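Aspergillopepsin II heavy chain (PDB 1Y43) forms the heavy chain of an acid protease of the peptidase G1 family, an endopeptidase probably of the glutamic type that cuts peptide bonds within proteins. Local coordinates at residues B[54-65]-B[78-88]; B[121-132]-B[165-173]. All blocks are in the same frame, centred on the assembly; numbering follows the deposited sequence.

Interaction 1. Residues B[54-65]-B[78-88]; sequences DITISEGDSIKV and TVENLTTGQSV. With SO4 (sulfate ion), chain G.
Asn-81 reaches from the 78-88 hairpin into the bend of residues 54-65, and each atom of its side chain meets something there. CB touches the tips of two isoleucines, Ile-63 CD1 at 3.9 Å and Ile-55 CD1 at 4.0 Å. With CG anti to the backbone N (chi1 -175°), the amide is carried past Ile-63 CD1 toward the loop. There ND2 donates twice within its own plane: to Thr-56 O at 2.9 Å, and almost straight (169°) to Asp-61 OD2 at 3.1 Å. That carboxylate oxygen also accepts from Ser-58 N, and the two donors come from opposite faces of its plane, which pins the type II turn 58-61. Thr-56 O is likewise gripped twice, since Gln-86 NE2 meets it on a lone pair at 3.2 Å. At the other end of the amide, OD1 takes Thr-84 N from above its plane, an Asx motif that ties down the 82-85 turn. Thr-83 OG1 then receives Ser-62 N at 2.9 Å, where strand 62-65 begins. Lys-64, paired with Glu-80 through two backbone bonds, extends to a sulfate, probably from the crystallisation liquor, with NZ 3.0 Å from its O2. Asn-81 thus locks an Asx-stabilised beta-hairpin turn to the loop leading into the outermost strand, within this chain, of an antiparallel sheet that the other protein chain continues.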
loop_
_atom_site.group_PDB
_atom_site.type_symbol
_atom_site.label_atom_id
_atom_site.label_comp_id
_atom_site.label_asym_id
_atom_site.label_seq_id
_atom_site.Cartn_x
_atom_site.Cartn_y
_atom_site.Cartn_z
ATOM N N ASP B 54 -15.715 10.073 -0.785
ATOM C CA ASP B 54 -15.643 11.529 -0.784
ATOM C C ASP B 54 -14.271 12.109 -1.141
ATOM O O ASP B 54 -13.873 13.147 -0.611
ATOM C CB ASP B 54 -16.162 12.088 0.556
ATOM C CG ASP B 54 -15.449 11.499 1.775
ATOM O OD1 ASP B 54 -14.798 10.421 1.677
ATOM O OD2 ASP B 54 -15.553 12.121 2.861
ATOM N N ILE B 55 -13.539 11.416 -2.008
ATOM C CA ILE B 55 -12.231 11.893 -2.447
ATOM C C ILE B 55 -11.978 11.475 -3.889
ATOM O O ILE B 55 -12.193 10.319 -4.277
ATOM C CB ILE B 55 -11.055 11.434 -1.532
ATOM C CG1 ILE B 55 -9.778 12.203 -1.913
ATOM C CG2 ILE B 55 -10.815 9.916 -1.658
ATOM C CD1 ILE B 55 -8.665 12.148 -0.874
ATOM N N THR B 56 -11.561 12.446 -4.686
ATOM C CA THR B 56 -11.273 12.243 -6.098
ATOM C C THR B 56 -9.772 12.045 -6.308
ATOM O O THR B 56 -8.959 12.823 -5.798
ATOM C CB THR B 56 -11.744 13.465 -6.899
ATOM O OG1 THR B 56 -13.151 13.617 -6.724
ATOM C CG2 THR B 56 -11.425 13.296 -8.372
ATOM N N ILE B 57 -9.427 10.988 -7.039
ATOM C CA ILE B 57 -8.046 10.629 -7.345
ATOM C C ILE B 57 -7.872 10.692 -8.873
ATOM O O ILE B 57 -8.657 10.081 -9.603
ATOM C CB ILE B 57 -7.740 9.166 -6.888
ATOM C CG1 ILE B 57 -8.189 8.914 -5.444
ATOM C CG2 ILE B 57 -6.258 8.848 -7.085
ATOM C CD1 ILE B 57 -7.383 9.640 -4.393
ATOM N N SER B 58 -6.864 11.425 -9.347
ATOM C CA SER B 58 -6.590 11.544 -10.787
ATOM C C SER B 58 -5.122 11.238 -11.095
ATOM O O SER B 58 -4.251 11.351 -10.226
ATOM C CB SER B 58 -6.876 12.966 -11.296
ATOM O OG SER B 58 -8.216 13.366 -11.051
ATOM N N GLU B 59 -4.842 10.888 -12.346
ATOM C CA GLU B 59 -3.473 10.597 -12.750
ATOM C C GLU B 59 -2.605 11.813 -12.433
ATOM O O GLU B 59 -3.030 12.960 -12.629
ATOM C CB GLU B 59 -3.398 10.303 -14.256
ATOM C CG GLU B 59 -2.056 9.730 -14.737
ATOM C CD GLU B 59 -0.941 10.766 -14.919
ATOM O OE1 GLU B 59 -1.237 11.962 -15.125
ATOM O OE2 GLU B 59 0.248 10.372 -14.876
ATOM N N GLY B 60 -1.416 11.559 -11.895
ATOM C CA GLY B 60 -0.496 12.637 -11.604
ATOM C C GLY B 60 -0.645 13.331 -10.273
ATOM O O GLY B 60 0.230 14.110 -9.909
ATOM N N ASP B 61 -1.731 13.078 -9.551
ATOM C CA ASP B 61 -1.929 13.720 -8.255
ATOM C C ASP B 61 -0.943 13.186 -7.226
ATOM O O ASP B 61 -0.535 12.024 -7.285
ATOM C CB ASP B 61 -3.340 13.448 -7.732
ATOM C CG ASP B 61 -4.415 14.220 -8.475
ATOM O OD1 ASP B 61 -4.095 15.143 -9.255
ATOM O OD2 ASP B 61 -5.597 13.911 -8.244
ATOM N N SER B 62 -0.578 14.047 -6.284
ATOM C CA SER B 62 0.317 13.684 -5.200
ATOM C C SER B 62 -0.552 13.250 -4.039
ATOM O O SER B 62 -1.407 14.013 -3.561
ATOM C CB SER B 62 1.146 14.883 -4.784
ATOM O OG SER B 62 2.171 15.106 -5.725
ATOM N N ILE B 63 -0.337 12.020 -3.597
ATOM C CA ILE B 63 -1.114 11.449 -2.521
ATOM C C ILE B 63 -0.239 11.141 -1.316
ATOM O O ILE B 63 0.910 10.717 -1.476
ATOM C CB ILE B 63 -1.742 10.111 -2.987
ATOM C CG1 ILE B 63 -2.584 10.327 -4.245
ATOM C CG2 ILE B 63 -2.548 9.465 -1.881
ATOM C CD1 ILE B 63 -3.700 11.347 -4.118
ATOM N N LYS B 64 -0.745 11.409 -0.119
ATOM C CA LYS B 64 -0.021 11.063 1.102
ATOM C C LYS B 64 -0.927 10.103 1.865
ATOM O O LYS B 64 -2.093 10.415 2.126
ATOM C CB LYS B 64 0.279 12.298 1.958
ATOM C CG LYS B 64 1.042 11.970 3.231
ATOM C CD LYS B 64 1.444 13.228 3.973
ATOM C CE LYS B 64 2.138 12.914 5.293
ATOM N NZ LYS B 64 2.310 14.164 6.103
ATOM N N VAL B 65 -0.425 8.910 2.145
ATOM C CA VAL B 65 -1.198 7.917 2.882
ATOM C C VAL B 65 -0.556 7.644 4.237
ATOM O O VAL B 65 0.670 7.535 4.349
ATOM C CB VAL B 65 -1.339 6.581 2.099
ATOM C CG1 VAL B 65 -2.324 6.747 0.955
ATOM C CG2 VAL B 65 0.023 6.103 1.574
ATOM N N THR B 78 -5.690 7.289 6.733
ATOM C CA THR B 78 -5.874 8.595 6.123
ATOM C C THR B 78 -5.282 8.673 4.731
ATOM O O THR B 78 -4.171 8.180 4.485
ATOM C CB THR B 78 -5.214 9.686 6.983
ATOM O OG1 THR B 78 -5.829 9.704 8.282
ATOM C CG2 THR B 78 -5.325 11.066 6.318
ATOM N N VAL B 79 -6.053 9.270 3.817
ATOM C CA VAL B 79 -5.631 9.483 2.436
ATOM C C VAL B 79 -5.788 10.974 2.152
ATOM O O VAL B 79 -6.880 11.545 2.300
ATOM C CB VAL B 79 -6.493 8.692 1.408
ATOM C CG1 VAL B 79 -6.086 9.068 -0.022
ATOM C CG2 VAL B 79 -6.333 7.184 1.620
ATOM N N GLU B 80 -4.684 11.617 1.817
ATOM C CA GLU B 80 -4.719 13.029 1.519
ATOM C C GLU B 80 -4.266 13.252 0.093
ATOM O O GLU B 80 -3.231 12.734 -0.323
ATOM C CB GLU B 80 -3.780 13.780 2.447
ATOM C CG GLU B 80 -3.758 15.277 2.199
ATOM C CD GLU B 80 -2.788 16.020 3.114
ATOM O OE1 GLU B 80 -1.892 15.375 3.723
ATOM O OE2 GLU B 80 -2.906 17.268 3.201
ATOM N N ASN B 81 -5.078 13.962 -0.674
ATOM C CA ASN B 81 -4.712 14.292 -2.038
ATOM C C ASN B 81 -4.109 15.691 -1.925
ATOM O O ASN B 81 -4.833 16.685 -1.804
ATOM C CB ASN B 81 -5.940 14.306 -2.940
ATOM C CG ASN B 81 -5.584 14.525 -4.390
ATOM O OD1 ASN B 81 -4.619 15.235 -4.704
ATOM N ND2 ASN B 81 -6.349 13.921 -5.283
ATOM N N LEU B 82 -2.784 15.763 -1.910
ATOM C CA LEU B 82 -2.083 17.027 -1.763
ATOM C C LEU B 82 -2.364 17.998 -2.888
ATOM O O LEU B 82 -2.447 19.205 -2.656
ATOM C CB LEU B 82 -0.584 16.780 -1.627
ATOM C CG LEU B 82 -0.231 15.861 -0.450
ATOM C CD1 LEU B 82 1.254 15.591 -0.397
ATOM C CD2 LEU B 82 -0.693 16.511 0.836
ATOM N N THR B 83 -2.595 17.471 -4.082
ATOM C CA THR B 83 -2.856 18.291 -5.257
ATOM C C THR B 83 -4.160 19.079 -5.158
ATOM O O THR B 83 -4.222 20.240 -5.552
ATOM C CB THR B 83 -2.897 17.405 -6.522
ATOM O OG1 THR B 83 -1.680 16.660 -6.616
ATOM C CG2 THR B 83 -3.097 18.249 -7.781
ATOM N N THR B 84 -5.198 18.444 -4.629
ATOM C CA THR B 84 -6.495 19.093 -4.527
ATOM C C THR B 84 -6.833 19.612 -3.138
ATOM O O THR B 84 -7.851 20.276 -2.956
ATOM C CB THR B 84 -7.608 18.138 -4.957
ATOM O OG1 THR B 84 -7.613 17.000 -4.092
ATOM C CG2 THR B 84 -7.387 17.668 -6.388
ATOM N N GLY B 85 -6.023 19.247 -2.149
ATOM C CA GLY B 85 -6.283 19.675 -0.784
ATOM C C GLY B 85 -7.317 18.836 -0.041
ATOM O O GLY B 85 -7.732 19.220 1.053
ATOM N N GLN B 86 -7.750 17.712 -0.618
ATOM C CA GLN B 86 -8.758 16.835 0.013
ATOM C C GLN B 86 -8.069 15.861 0.976
ATOM O O GLN B 86 -7.006 15.338 0.672
ATOM C CB GLN B 86 -9.522 15.985 -1.024
ATOM C CG GLN B 86 -10.447 16.707 -2.019
ATOM C CD GLN B 86 -10.858 15.797 -3.200
ATOM O OE1 GLN B 86 -12.042 15.582 -3.463
ATOM N NE2 GLN B 86 -9.864 15.246 -3.897
ATOM N N SER B 87 -8.719 15.565 2.093
ATOM C CA SER B 87 -8.171 14.652 3.084
ATOM C C SER B 87 -9.331 13.911 3.716
ATOM O O SER B 87 -10.350 14.528 4.055
ATOM C CB SER B 87 -7.403 15.439 4.147
ATOM O OG SER B 87 -6.755 14.587 5.070
ATOM N N VAL B 88 -9.217 12.588 3.793
ATOM C CA VAL B 88 -10.250 11.748 4.391
ATOM C C VAL B 88 -9.596 10.785 5.378
ATOM O O VAL B 88 -8.495 10.279 5.136
ATOM C CB VAL B 88 -11.062 10.930 3.316
ATOM C CG1 VAL B 88 -11.893 11.873 2.437
ATOM C CG2 VAL B 88 -10.132 10.109 2.425
HETATM S S SO4 G . 0.097 17.011 6.071
HETATM O O1 SO4 G . -1.045 17.777 5.423
HETATM O O2 SO4 G . 1.177 16.781 5.038
HETATM O O3 SO4 G . 0.664 17.808 7.230
HETATM O O4 SO4 G . -0.409 15.680 6.573
#

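Interaction 2. Residues B[121-132]-B[165-173]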
loop_
_atom_site.group_PDB
_atom_site.type_symbol
_atom_site.label_atom_id
_atom_site.label_comp_id
_atom_site.label_asym_id
_atom_site.label_seq_id
_atom_site.Cartn_x
_atom_site.Cartn_y
_atom_site.Cartn_z
ATOM N N PHE B 121 -2.442 -7.916 -13.868
ATOM C CA PHE B 121 -1.548 -6.869 -13.387
ATOM C C PHE B 121 -1.218 -5.759 -14.389
ATOM O O PHE B 121 -0.644 -6.006 -15.443
ATOM C CB PHE B 121 -0.281 -7.547 -12.881
ATOM C CG PHE B 121 0.498 -6.736 -11.903
ATOM C CD1 PHE B 121 -0.132 -6.069 -10.850
ATOM C CD2 PHE B 121 1.876 -6.672 -12.010
ATOM C CE1 PHE B 121 0.623 -5.348 -9.907
ATOM C CE2 PHE B 121 2.641 -5.960 -11.087
ATOM C CZ PHE B 121 2.017 -5.297 -10.031
ATOM N N ALA B 122 -1.571 -4.526 -14.030
ATOM C CA ALA B 122 -1.340 -3.368 -14.888
ATOM C C ALA B 122 0.121 -2.901 -14.959
ATOM O O ALA B 122 0.885 -3.055 -14.005
ATOM C CB ALA B 122 -2.218 -2.208 -14.431
ATOM N N ASP B 123 0.502 -2.348 -16.110
ATOM C CA ASP B 123 1.836 -1.766 -16.268
ATOM C C ASP B 123 1.645 -0.322 -15.782
ATOM O O ASP B 123 1.038 0.505 -16.461
ATOM C CB ASP B 123 2.279 -1.770 -17.731
ATOM C CG ASP B 123 3.656 -1.150 -17.929
ATOM O OD1 ASP B 123 4.192 -0.499 -17.001
ATOM O OD2 ASP B 123 4.216 -1.316 -19.025
ATOM N N PHE B 124 2.140 -0.042 -14.583
ATOM C CA PHE B 124 2.025 1.279 -13.964
ATOM C C PHE B 124 3.286 2.129 -14.138
ATOM O O PHE B 124 3.396 3.194 -13.531
ATOM C CB PHE B 124 1.726 1.116 -12.462
ATOM C CG PHE B 124 2.663 0.160 -11.765
ATOM C CD1 PHE B 124 3.900 0.585 -11.296
ATOM C CD2 PHE B 124 2.327 -1.183 -11.619
ATOM C CE1 PHE B 124 4.788 -0.315 -10.706
ATOM C CE2 PHE B 124 3.212 -2.082 -11.030
ATOM C CZ PHE B 124 4.438 -1.647 -10.573
ATOM N N GLY B 125 4.248 1.637 -14.922
ATOM C CA GLY B 125 5.487 2.362 -15.121
ATOM C C GLY B 125 6.339 2.203 -13.885
ATOM O O GLY B 125 7.027 1.201 -13.715
ATOM N N SER B 126 6.228 3.156 -12.974
ATOM C CA SER B 126 6.988 3.115 -11.737
ATOM C C SER B 126 6.205 3.867 -10.668
ATOM O O SER B 126 5.396 4.746 -10.993
ATOM C CB SER B 126 8.352 3.775 -11.959
ATOM O OG SER B 126 9.246 3.425 -10.942
ATOM N N VAL B 127 6.356 3.447 -9.417
ATOM C CA VAL B 127 5.717 4.117 -8.288
ATOM C C VAL B 127 6.827 4.357 -7.276
ATOM O O VAL B 127 7.581 3.440 -6.943
ATOM C CB VAL B 127 4.609 3.257 -7.611
ATOM C CG1 VAL B 127 4.174 3.894 -6.301
ATOM C CG2 VAL B 127 3.402 3.115 -8.533
ATOM N N THR B 128 6.974 5.599 -6.838
ATOM C CA THR B 128 7.976 5.914 -5.834
ATOM C C THR B 128 7.308 6.518 -4.607
ATOM O O THR B 128 6.540 7.477 -4.717
ATOM C CB THR B 128 9.044 6.931 -6.334
ATOM O OG1 THR B 128 9.771 6.377 -7.436
ATOM C CG2 THR B 128 10.028 7.262 -5.213
ATOM N N PHE B 129 7.528 5.888 -3.463
ATOM C CA PHE B 129 7.025 6.395 -2.195
ATOM C C PHE B 129 8.153 7.271 -1.646
ATOM O O PHE B 129 9.283 6.795 -1.499
ATOM C CB PHE B 129 6.816 5.261 -1.196
ATOM C CG PHE B 129 5.677 4.331 -1.528
ATOM C CD1 PHE B 129 5.891 3.179 -2.286
ATOM C CD2 PHE B 129 4.411 4.566 -1.011
ATOM C CE1 PHE B 129 4.843 2.260 -2.510
ATOM C CE2 PHE B 129 3.366 3.653 -1.231
ATOM C CZ PHE B 129 3.586 2.508 -1.976
ATOM N N THR B 130 7.887 8.545 -1.410
ATOM C CA THR B 130 8.889 9.424 -0.829
ATOM C C THR B 130 8.410 9.711 0.583
ATOM O O THR B 130 7.257 9.436 0.931
ATOM C CB THR B 130 9.037 10.742 -1.597
ATOM O OG1 THR B 130 7.773 11.417 -1.661
ATOM C CG2 THR B 130 9.570 10.474 -3.006
ATOM N N ASN B 131 9.296 10.282 1.395
ATOM C CA ASN B 131 8.980 10.584 2.791
ATOM C C ASN B 131 8.406 9.302 3.426
ATOM O O ASN B 131 7.391 9.328 4.137
ATOM C CB ASN B 131 7.995 11.757 2.875
ATOM C CG ASN B 131 8.603 13.068 2.393
ATOM O OD1 ASN B 131 9.640 13.505 2.884
ATOM N ND2 ASN B 131 7.972 13.688 1.416
ATOM N N ALA B 132 9.042 8.181 3.097
ATOM C CA ALA B 132 8.662 6.857 3.580
ATOM C C ALA B 132 9.215 6.684 4.982
ATOM O O ALA B 132 10.414 6.444 5.157
ATOM C CB ALA B 132 9.215 5.798 2.650
ATOM N N GLY B 165 17.379 5.704 1.704
ATOM C CA GLY B 165 17.182 6.008 3.106
ATOM C C GLY B 165 15.817 6.596 3.420
ATOM O O GLY B 165 15.389 6.582 4.579
ATOM N N ASP B 166 15.115 7.102 2.409
ATOM C CA ASP B 166 13.800 7.698 2.650
ATOM C C ASP B 166 12.756 7.421 1.563
ATOM O O ASP B 166 11.701 8.062 1.538
ATOM C CB ASP B 166 13.937 9.216 2.879
ATOM C CG ASP B 166 14.683 9.928 1.750
ATOM O OD1 ASP B 166 14.583 9.515 0.576
ATOM O OD2 ASP B 166 15.368 10.927 2.038
ATOM N N SER B 167 13.040 6.481 0.674
ATOM C CA SER B 167 12.107 6.186 -0.404
ATOM C C SER B 167 12.134 4.731 -0.830
ATOM O O SER B 167 13.053 3.974 -0.477
ATOM C CB SER B 167 12.399 7.073 -1.622
ATOM O OG SER B 167 13.660 6.768 -2.211
ATOM N N VAL B 168 11.074 4.343 -1.538
ATOM C CA VAL B 168 10.920 2.997 -2.065
ATOM C C VAL B 168 10.406 3.177 -3.494
ATOM O O VAL B 168 9.410 3.866 -3.699
ATOM C CB VAL B 168 9.858 2.206 -1.263
ATOM C CG1 VAL B 168 9.707 0.796 -1.825
ATOM C CG2 VAL B 168 10.228 2.161 0.211
ATOM N N THR B 169 11.081 2.584 -4.472
ATOM C CA THR B 169 10.653 2.684 -5.859
ATOM C C THR B 169 10.360 1.288 -6.401
ATOM O O THR B 169 11.185 0.384 -6.258
ATOM C CB THR B 169 11.746 3.338 -6.753
ATOM O OG1 THR B 169 11.978 4.688 -6.326
ATOM C CG2 THR B 169 11.331 3.330 -8.213
ATOM N N VAL B 170 9.166 1.110 -6.952
ATOM C CA VAL B 170 8.758 -0.158 -7.548
ATOM C C VAL B 170 8.549 0.114 -9.028
ATOM O O VAL B 170 7.758 0.984 -9.400
ATOM C CB VAL B 170 7.420 -0.697 -6.952
ATOM C CG1 VAL B 170 7.039 -2.025 -7.614
ATOM C CG2 VAL B 170 7.534 -0.861 -5.449
ATOM N N THR B 171 9.270 -0.619 -9.864
ATOM C CA THR B 171 9.171 -0.452 -11.310
ATOM C C THR B 171 8.600 -1.706 -11.969
ATOM O O THR B 171 8.941 -2.836 -11.601
ATOM C CB THR B 171 10.545 -0.175 -11.925
ATOM O OG1 THR B 171 11.142 0.949 -11.269
ATOM C CG2 THR B 171 10.394 0.115 -13.401
ATOM N N TYR B 172 7.683 -1.500 -12.905
ATOM C CA TYR B 172 7.083 -2.612 -13.620
ATOM C C TYR B 172 8.077 -3.148 -14.658
ATOM O O TYR B 172 8.738 -2.383 -15.358
ATOM C CB TYR B 172 5.774 -2.173 -14.286
ATOM C CG TYR B 172 5.106 -3.282 -15.080
ATOM C CD1 TYR B 172 4.200 -4.139 -14.478
ATOM C CD2 TYR B 172 5.414 -3.491 -16.425
ATOM C CE1 TYR B 172 3.611 -5.183 -15.177
ATOM C CE2 TYR B 172 4.837 -4.524 -17.144
ATOM C CZ TYR B 172 3.928 -5.372 -16.502
ATOM O OH TYR B 172 3.334 -6.401 -17.188
ATOM N N VAL B 173 8.180 -4.471 -14.722
ATOM C CA VAL B 173 9.072 -5.173 -15.640
ATOM C C VAL B 173 8.201 -6.017 -16.581
ATOM O O VAL B 173 7.365 -6.800 -16.073
ATOM C CB VAL B 173 10.023 -6.138 -14.860
ATOM C CG1 VAL B 173 10.936 -6.857 -15.795
ATOM C CG2 VAL B 173 10.814 -5.402 -13.815
ATOM O OXT VAL B 173 8.347 -5.895 -17.814
HETATM O O HOH W 1 1.426 -7.853 -15.996
HETATM O O HOH W 2 7.963 0.190 -16.376
#
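Tyr-172 lies flat against Asp-123: the ring and carboxylate planes are only 24° apart and stacked, and Asp-123 CA sits over the ring centre, 3.7 Å from the centroid, as a CH-pi contact. The same aspartate bends its own backbone into an Asx turn, OD1 accepting Gly-125 N at 3.0 Å, which is consistent with the turn holding in place the surface that the tyrosine packs on. Phe-124 stands nearly perpendicular, its plane at 80° to that of Tyr-172. The tyrosine turns its edge to the phenylalanine face in a T-shaped pair, and Tyr-172 CB rests over that same ring. The rim of Phe-124 meets Val-170 O through CE1 at 3.5 Å. Phe-121 comes to the tyrosine's edge, CD2 to CE1 3.9 Å, while a water links Phe-121 O to Tyr-172 OH. A chi1 of 179° swings the Tyr-172 ring away from its own N and lays it beside residues 121-124. Beyond the rings the strands pair antiparallel, Val-127 with Val-170 and Phe-129 with Val-168 each sharing two backbone bonds. On the face opposite these four side chains, hydroxyls meet across the ladder: Thr-128 OG1 and Thr-169 OG1 are 3.0 Å apart, Ser-126 OG and Thr-171 OG1 3.1 Å. Within this chain's antiparallel sheet, 168-172 lies between 126-136 and 156-163; Phe-124 and Val-170 pack on Val-109 of strand 104-114, and Phe-129 on Ala-9 of strand 4-13.

In the fold
Interactions 1 and 2 follow one another along the chain and lie in different antiparallel sheets, their centres 17 Å apart and their nearest atoms about 5 Å apart without touching. What connects them is the mixed sheet that holds strands 4-13 and 22-32: Ile-57, Val-65 and Val-79 of interaction 1 pack on its strand 22-32, whereas Phe-121, Phe-124 and Phe-129 of interaction 2 rest on strand 4-13, the direct neighbour of 22-32. Both contacts also border the other protein chain of the assembly, which pairs in antiparallel ladders with residues 62-65 and with Thr-130. The sulfate belongs to interaction 1 alone and gives no evidence of a substrate site.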